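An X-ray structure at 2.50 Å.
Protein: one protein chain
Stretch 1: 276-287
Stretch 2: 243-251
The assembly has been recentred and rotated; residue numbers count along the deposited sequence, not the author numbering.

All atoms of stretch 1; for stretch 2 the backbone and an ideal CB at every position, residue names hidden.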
ATOM      1  N   GLN A 276     -21.927  -6.505  -8.910  1.00 83.90           N
ATOM      2  CA  GLN A 276     -21.175  -7.080 -10.019  1.00 91.27           C
ATOM      3  C   GLN A 276     -19.701  -6.693  -9.972  1.00 87.04           C
ATOM      4  O   GLN A 276     -18.852  -7.393 -10.523  1.00 86.41           O
ATOM      5  CB  GLN A 276     -21.798  -6.680 -11.361  1.00100.90           C
ATOM      6  CG  GLN A 276     -21.927  -5.181 -11.571  1.00107.77           C
ATOM      7  CD  GLN A 276     -22.869  -4.835 -12.708  1.00113.26           C
ATOM      8  OE1 GLN A 276     -23.438  -5.721 -13.348  1.00114.01           O
ATOM      9  NE2 GLN A 276     -23.042  -3.544 -12.962  1.00113.36           N
ATOM     10  N   VAL A 277     -19.401  -5.584  -9.305  1.00 87.31           N
ATOM     11  CA  VAL A 277     -18.024  -5.115  -9.191  1.00 95.40           C
ATOM     12  C   VAL A 277     -17.197  -6.049  -8.308  1.00 95.06           C
ATOM     13  O   VAL A 277     -15.972  -6.095  -8.414  1.00 97.33           O
ATOM     14  CB  VAL A 277     -17.957  -3.683  -8.624  1.00 99.81           C
ATOM     15  CG1 VAL A 277     -18.212  -3.693  -7.123  1.00 86.83           C
ATOM     16  CG2 VAL A 277     -16.609  -3.056  -8.931  1.00105.08           C
ATOM     17  N   VAL A 278     -17.877  -6.792  -7.441  1.00 86.86           N
ATOM     18  CA  VAL A 278     -17.212  -7.722  -6.538  1.00 84.85           C
ATOM     19  C   VAL A 278     -16.745  -8.966  -7.292  1.00 90.84           C
ATOM     20  O   VAL A 278     -15.946  -9.751  -6.785  1.00 97.13           O
ATOM     21  CB  VAL A 278     -18.141  -8.131  -5.373  1.00 86.81           C
ATOM     22  CG1 VAL A 278     -17.449  -9.122  -4.453  1.00 91.98           C
ATOM     23  CG2 VAL A 278     -18.582  -6.905  -4.590  1.00 84.90           C
ATOM     24  N   LYS A 279     -17.239  -9.133  -8.513  1.00 93.96           N
ATOM     25  CA  LYS A 279     -16.918 -10.312  -9.308  1.00 96.92           C
ATOM     26  C   LYS A 279     -15.739 -10.080 -10.248  1.00100.21           C
ATOM     27  O   LYS A 279     -15.251 -11.014 -10.884  1.00108.77           O
ATOM     28  CB  LYS A 279     -18.147 -10.777 -10.092  1.00 97.72           C
ATOM     29  CG  LYS A 279     -19.337 -11.115  -9.208  1.00102.59           C
ATOM     30  CD  LYS A 279     -20.580 -11.419 -10.025  1.00109.40           C
ATOM     31  CE  LYS A 279     -21.798 -11.580  -9.127  1.00110.95           C
ATOM     32  NZ  LYS A 279     -23.032 -11.869  -9.908  1.00116.20           N
ATOM     33  N   LEU A 280     -15.281  -8.834 -10.330  1.00 95.64           N
ATOM     34  CA  LEU A 280     -14.129  -8.502 -11.163  1.00 96.69           C
ATOM     35  C   LEU A 280     -12.871  -9.214 -10.670  1.00 97.68           C
ATOM     36  O   LEU A 280     -12.705  -9.440  -9.470  1.00 89.11           O
ATOM     37  CB  LEU A 280     -13.896  -6.991 -11.188  1.00 88.32           C
ATOM     38  CG  LEU A 280     -14.970  -6.130 -11.856  1.00 84.17           C
ATOM     39  CD1 LEU A 280     -14.666  -4.656 -11.654  1.00 75.73           C
ATOM     40  CD2 LEU A 280     -15.084  -6.460 -13.336  1.00 80.70           C
ATOM     41  N   ASP A 281     -11.988  -9.561 -11.604  1.00 97.13           N
ATOM     42  CA  ASP A 281     -10.746 -10.251 -11.268  1.00 99.15           C
ATOM     43  C   ASP A 281      -9.699  -9.302 -10.693  1.00 96.07           C
ATOM     44  O   ASP A 281      -8.770  -9.730 -10.009  1.00100.15           O
ATOM     45  CB  ASP A 281     -10.180 -10.979 -12.491  1.00 98.40           C
ATOM     46  CG  ASP A 281     -10.850 -12.318 -12.734  1.00107.13           C
ATOM     47  OD1 ASP A 281     -11.726 -12.698 -11.928  1.00106.91           O
ATOM     48  OD2 ASP A 281     -10.498 -12.991 -13.725  1.00115.56           O
ATOM     49  N   THR A 282      -9.852  -8.013 -10.972  1.00 84.88           N
ATOM     50  CA  THR A 282      -8.910  -7.016 -10.480  1.00 82.71           C
ATOM     51  C   THR A 282      -9.268  -6.537  -9.077  1.00 92.38           C
ATOM     52  O   THR A 282      -8.417  -6.022  -8.352  1.00 92.64           O
ATOM     53  CB  THR A 282      -8.845  -5.806 -11.415  1.00 75.34           C
ATOM     54  OG1 THR A 282     -10.170  -5.318 -11.654  1.00 75.57           O
ATOM     55  CG2 THR A 282      -8.212  -6.201 -12.733  1.00 78.12           C
ATOM     56  N   THR A 283     -10.530  -6.698  -8.698  1.00 95.13           N
ATOM     57  CA  THR A 283     -10.964  -6.305  -7.365  1.00 95.82           C
ATOM     58  C   THR A 283     -10.643  -7.416  -6.373  1.00 88.85           C
ATOM     59  O   THR A 283     -10.369  -7.153  -5.203  1.00 81.45           O
ATOM     60  CB  THR A 283     -12.466  -5.966  -7.328  1.00 93.98           C
ATOM     61  OG1 THR A 283     -13.238  -7.172  -7.345  1.00111.07           O
ATOM     62  CG2 THR A 283     -12.838  -5.110  -8.526  1.00 81.58           C
ATOM     63  N   LYS A 284     -10.678  -8.657  -6.848  1.00 84.57           N
ATOM     64  CA  LYS A 284     -10.230  -9.788  -6.048  1.00 82.06           C
ATOM     65  C   LYS A 284      -8.739  -9.634  -5.803  1.00 79.25           C
ATOM     66  O   LYS A 284      -8.228  -9.985  -4.736  1.00 72.98           O
ATOM     67  CB  LYS A 284     -10.503 -11.107  -6.768  1.00 71.89           C
ATOM     68  CG  LYS A 284     -11.973 -11.428  -6.959  1.00 79.32           C
ATOM     69  CD  LYS A 284     -12.145 -12.670  -7.821  1.00 86.84           C
ATOM     70  CE  LYS A 284     -13.611 -12.956  -8.103  1.00 95.25           C
ATOM     71  NZ  LYS A 284     -13.784 -14.131  -9.002  1.00 95.04           N
ATOM     72  N   GLY A 285      -8.048  -9.105  -6.806  1.00 69.53           N
ATOM     73  CA  GLY A 285      -6.630  -8.829  -6.697  1.00 90.19           C
ATOM     74  C   GLY A 285      -6.363  -7.723  -5.698  1.00 82.02           C
ATOM     75  O   GLY A 285      -5.452  -7.828  -4.875  1.00 75.04           O
ATOM     76  N   LEU A 286      -7.165  -6.664  -5.764  1.00 65.78           N
ATOM     77  CA  LEU A 286      -7.023  -5.532  -4.853  1.00 70.81           C
ATOM     78  C   LEU A 286      -7.397  -5.906  -3.422  1.00 75.08           C
ATOM     79  O   LEU A 286      -6.800  -5.413  -2.466  1.00 59.83           O
ATOM     80  CB  LEU A 286      -7.872  -4.348  -5.322  1.00 63.63           C
ATOM     81  CG  LEU A 286      -7.359  -3.589  -6.545  1.00 78.26           C
ATOM     82  CD1 LEU A 286      -8.350  -2.518  -6.959  1.00 75.62           C
ATOM     83  CD2 LEU A 286      -5.998  -2.980  -6.258  1.00 81.31           C
ATOM     84  N   ILE A 287      -8.392  -6.774  -3.281  1.00 62.34           N
ATOM     85  CA  ILE A 287      -8.811  -7.250  -1.971  1.00 60.92           C
ATOM     86  C   ILE A 287      -7.730  -8.132  -1.350  1.00 68.77           C
ATOM     87  O   ILE A 287      -7.445  -8.033  -0.158  1.00 70.63           O
ATOM     88  CB  ILE A 287     -10.140  -8.028  -2.053  1.00 65.42           C
ATOM     89  CG1 ILE A 287     -11.310  -7.063  -2.244  1.00 66.45           C
ATOM     90  CG2 ILE A 287     -10.358  -8.855  -0.797  1.00 63.55           C
ATOM     91  CD1 ILE A 287     -12.637  -7.755  -2.495  1.00 68.50           C
ATOM     92  N   UNK A 243      -6.226   2.528 -17.233  1.00 89.89           N
ATOM     93  CA  UNK A 243      -6.941   1.804 -18.289  1.00103.54           C
ATOM     94  C   UNK A 243      -7.225   0.384 -17.830  1.00110.99           C
ATOM     95  O   UNK A 243      -8.132  -0.284 -18.328  1.00109.86           O
ATOM     96  CB  UNK A 243      -6.137   1.795 -19.591  1.00103.54           C
ATOM     97  N   UNK A 244      -6.432  -0.054 -16.860  1.00114.41           N
ATOM     98  CA  UNK A 244      -6.429  -1.425 -16.375  1.00117.92           C
ATOM     99  C   UNK A 244      -7.671  -1.823 -15.578  1.00109.22           C
ATOM    100  O   UNK A 244      -8.101  -2.976 -15.623  1.00109.20           O
ATOM    101  CB  UNK A 244      -5.188  -1.644 -15.507  1.00117.92           C
ATOM    102  N   UNK A 245      -8.238  -0.871 -14.844  1.00 94.67           N
ATOM    103  CA  UNK A 245      -9.364  -1.159 -13.958  1.00 90.76           C
ATOM    104  C   UNK A 245     -10.666  -0.536 -14.453  1.00 96.83           C
ATOM    105  O   UNK A 245     -10.664   0.542 -15.047  1.00106.92           O
ATOM    106  CB  UNK A 245      -9.058  -0.657 -12.545  1.00 90.76           C
ATOM    107  N   UNK A 246     -11.776  -1.221 -14.197  1.00 86.27           N
ATOM    108  CA  UNK A 246     -13.075  -0.796 -14.704  1.00 77.59           C
ATOM    109  C   UNK A 246     -13.968  -0.184 -13.628  1.00 85.22           C
ATOM    110  O   UNK A 246     -14.801   0.676 -13.919  1.00 82.56           O
ATOM    111  CB  UNK A 246     -13.791  -1.987 -15.344  1.00 77.59           C
ATOM    112  N   UNK A 247     -13.790  -0.627 -12.387  1.00 87.05           N
ATOM    113  CA  UNK A 247     -14.678  -0.214 -11.301  1.00 88.45           C
ATOM    114  C   UNK A 247     -14.877   1.303 -11.161  1.00 79.06           C
ATOM    115  O   UNK A 247     -15.980   1.746 -10.851  1.00 75.20           O
ATOM    116  CB  UNK A 247     -14.131  -0.763  -9.982  1.00 88.45           C
ATOM    117  N   UNK A 248     -13.820   2.104 -11.387  1.00 77.21           N
ATOM    118  CA  UNK A 248     -14.023   3.555 -11.305  1.00 71.75           C
ATOM    119  C   UNK A 248     -15.066   4.048 -12.305  1.00 77.53           C
ATOM    120  O   UNK A 248     -15.947   4.828 -11.943  1.00 82.05           O
ATOM    121  CB  UNK A 248     -12.699   4.284 -11.542  1.00 71.75           C
ATOM    122  N   UNK A 249     -14.967   3.594 -13.550  1.00 87.05           N
ATOM    123  CA  UNK A 249     -15.928   3.982 -14.574  1.00 84.51           C
ATOM    124  C   UNK A 249     -17.312   3.455 -14.227  1.00 86.19           C
ATOM    125  O   UNK A 249     -18.318   4.126 -14.457  1.00 82.13           O
ATOM    126  CB  UNK A 249     -15.491   3.469 -15.947  1.00 84.51           C
ATOM    127  N   UNK A 250     -17.356   2.246 -13.675  1.00 72.81           N
ATOM    128  CA  UNK A 250     -18.612   1.647 -13.247  1.00 75.74           C
ATOM    129  C   UNK A 250     -19.233   2.464 -12.121  1.00 78.28           C
ATOM    130  O   UNK A 250     -20.455   2.511 -11.974  1.00 83.77           O
ATOM    131  CB  UNK A 250     -18.394   0.200 -12.799  1.00 75.74           C
ATOM    132  N   UNK A 251     -18.381   3.109 -11.331  1.00 68.17           N
ATOM    133  CA  UNK A 251     -18.840   3.945 -10.229  1.00 65.72           C
ATOM    134  C   UNK A 251     -19.344   5.284 -10.753  1.00 83.30           C
ATOM    135  O   UNK A 251     -20.301   5.849 -10.222  1.00 63.96           O
ATOM    136  CB  UNK A 251     -17.718   4.159  -9.211  1.00 65.72           C
TER

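Position 243 has nothing of stretch 1 within 5.5 Å of its ideal CB. Its phi of -68° is within the range of proline, but many residues would fit. The deposited residue is Pro243, which makes no contact.

Position 244 points sideways into open space. A polar side chain would suit it, among others. Asn244 is found here. Its backbone O lies 4.3 Å from Thr282 CG2, so the approach comes from the main chain.

Position 245 has extended backbone angles, -111/147. Its CB points sideways, 4.9 Å from Thr282 OG1. Further along lies the methyl end of Leu286. A long, flexible apolar side chain could reach it; a short one would stop near Thr282. The residue is Met245. Its SD packs 4.0 Å from Leu286 CD1.

Position 246 also points sideways, with its CB 4.6 Å from Leu280 CD1. Stretch 1 offers an apolar methyl there but no charge close by. A long side chain could pass it and leave, and a small one would also fit. Lys246 is deposited, and its end leads away from stretch 1. Its backbone O accepts a hydrogen bond from the N of residue 250, at 3.0 Å.

Position 247 points toward stretch 1, and its ideal CB comes closest to it. That CB is 3.5 Å from Val277 CG2, 4.3 Å from Leu280 CD1 and 4.8 Å from Thr283 CG2. These methyls favour an apolar or flat ring side chain that can turn along them. The residue is His247, with chi1 in p. Its CB sits 3.4 Å from Val277 CG2. The ring runs on past Thr283, with CD2 4.3 Å from Thr283 CG2, to Leu286, whose CD1 is 3.8 Å from NE2. Both methyls meet the ring obliquely. NE2 also gives a weak hydrogen bond to Met245 SD, 3.5 Å away, which ties together two side chains that both touch Leu286.

Position 248 points away from stretch 1, which therefore sets no demand. Pro248 is deposited.

Position 249 is out of reach and could hold many helix-compatible residues. It is Leu249.

Position 250, one helical turn after 247, again points toward stretch 1. Its CB is 5.4 Å from Val277 CG2, leaving room for a long apolar side chain such as leucine or methionine. Met250 fills it. SD lies 4.0 Å from Leu280 CD1 and 4.5 Å from Val277 CG2.

Position 251 points sideways without contact, so stretch 1 does not choose. The residue is Cys251. Its N bonds to His247 O at 2.8 Å.

Stretch 2, residues 243-251: PNMKHPLMC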
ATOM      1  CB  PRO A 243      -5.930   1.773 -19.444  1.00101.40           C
ATOM      2  CG  PRO A 243      -4.842   2.742 -19.065  1.00 98.12           C
ATOM      3  CD  PRO A 243      -4.814   2.752 -17.577  1.00 83.14           C
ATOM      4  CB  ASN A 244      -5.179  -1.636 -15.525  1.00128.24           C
ATOM      5  CG  ASN A 244      -4.830  -0.408 -14.698  1.00125.56           C
ATOM      6  OD1 ASN A 244      -5.645   0.077 -13.913  1.00119.51           O
ATOM      7  ND2 ASN A 244      -3.618   0.106 -14.878  1.00125.64           N
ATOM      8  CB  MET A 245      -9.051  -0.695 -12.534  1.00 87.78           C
ATOM      9  CG  MET A 245      -7.878  -1.425 -11.899  1.00 80.89           C
ATOM     10  SD  MET A 245      -7.338  -0.701 -10.339  1.00103.41           S
ATOM     11  CE  MET A 245      -6.571   0.816 -10.899  1.00 69.19           C
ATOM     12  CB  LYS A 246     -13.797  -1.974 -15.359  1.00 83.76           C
ATOM     13  CG  LYS A 246     -13.128  -2.490 -16.622  1.00 94.86           C
ATOM     14  CD  LYS A 246     -13.895  -3.665 -17.210  1.00104.45           C
ATOM     15  CE  LYS A 246     -13.164  -4.262 -18.403  1.00115.61           C
ATOM     16  NZ  LYS A 246     -13.880  -5.443 -18.960  1.00120.36           N
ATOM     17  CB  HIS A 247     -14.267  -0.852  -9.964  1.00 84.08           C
ATOM     18  CG  HIS A 247     -12.833  -0.629  -9.595  1.00 84.46           C
ATOM     19  ND1 HIS A 247     -12.446   0.288  -8.643  1.00 79.01           N
ATOM     20  CD2 HIS A 247     -11.697  -1.207 -10.048  1.00 84.08           C
ATOM     21  CE1 HIS A 247     -11.129   0.269  -8.528  1.00 80.58           C
ATOM     22  NE2 HIS A 247     -10.652  -0.630  -9.368  1.00 86.55           N
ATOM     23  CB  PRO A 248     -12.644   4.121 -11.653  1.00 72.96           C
ATOM     24  CG  PRO A 248     -11.692   3.039 -11.286  1.00 68.03           C
ATOM     25  CD  PRO A 248     -12.404   1.760 -11.605  1.00 76.82           C
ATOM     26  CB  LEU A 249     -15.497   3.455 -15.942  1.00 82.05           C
ATOM     27  CG  LEU A 249     -14.065   3.785 -16.360  1.00 94.50           C
ATOM     28  CD1 LEU A 249     -13.711   3.057 -17.645  1.00104.44           C
ATOM     29  CD2 LEU A 249     -13.879   5.289 -16.511  1.00 93.38           C
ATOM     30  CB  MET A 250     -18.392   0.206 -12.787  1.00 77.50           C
ATOM     31  CG  MET A 250     -17.868  -0.725 -13.869  1.00 80.73           C
ATOM     32  SD  MET A 250     -17.576  -2.398 -13.259  1.00 84.37           S
ATOM     33  CE  MET A 250     -17.092  -3.230 -14.771  1.00195.63           C
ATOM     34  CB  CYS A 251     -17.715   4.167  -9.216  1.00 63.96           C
ATOM     35  SG  CYS A 251     -18.136   5.303  -7.873  1.00 66.51           S
TER
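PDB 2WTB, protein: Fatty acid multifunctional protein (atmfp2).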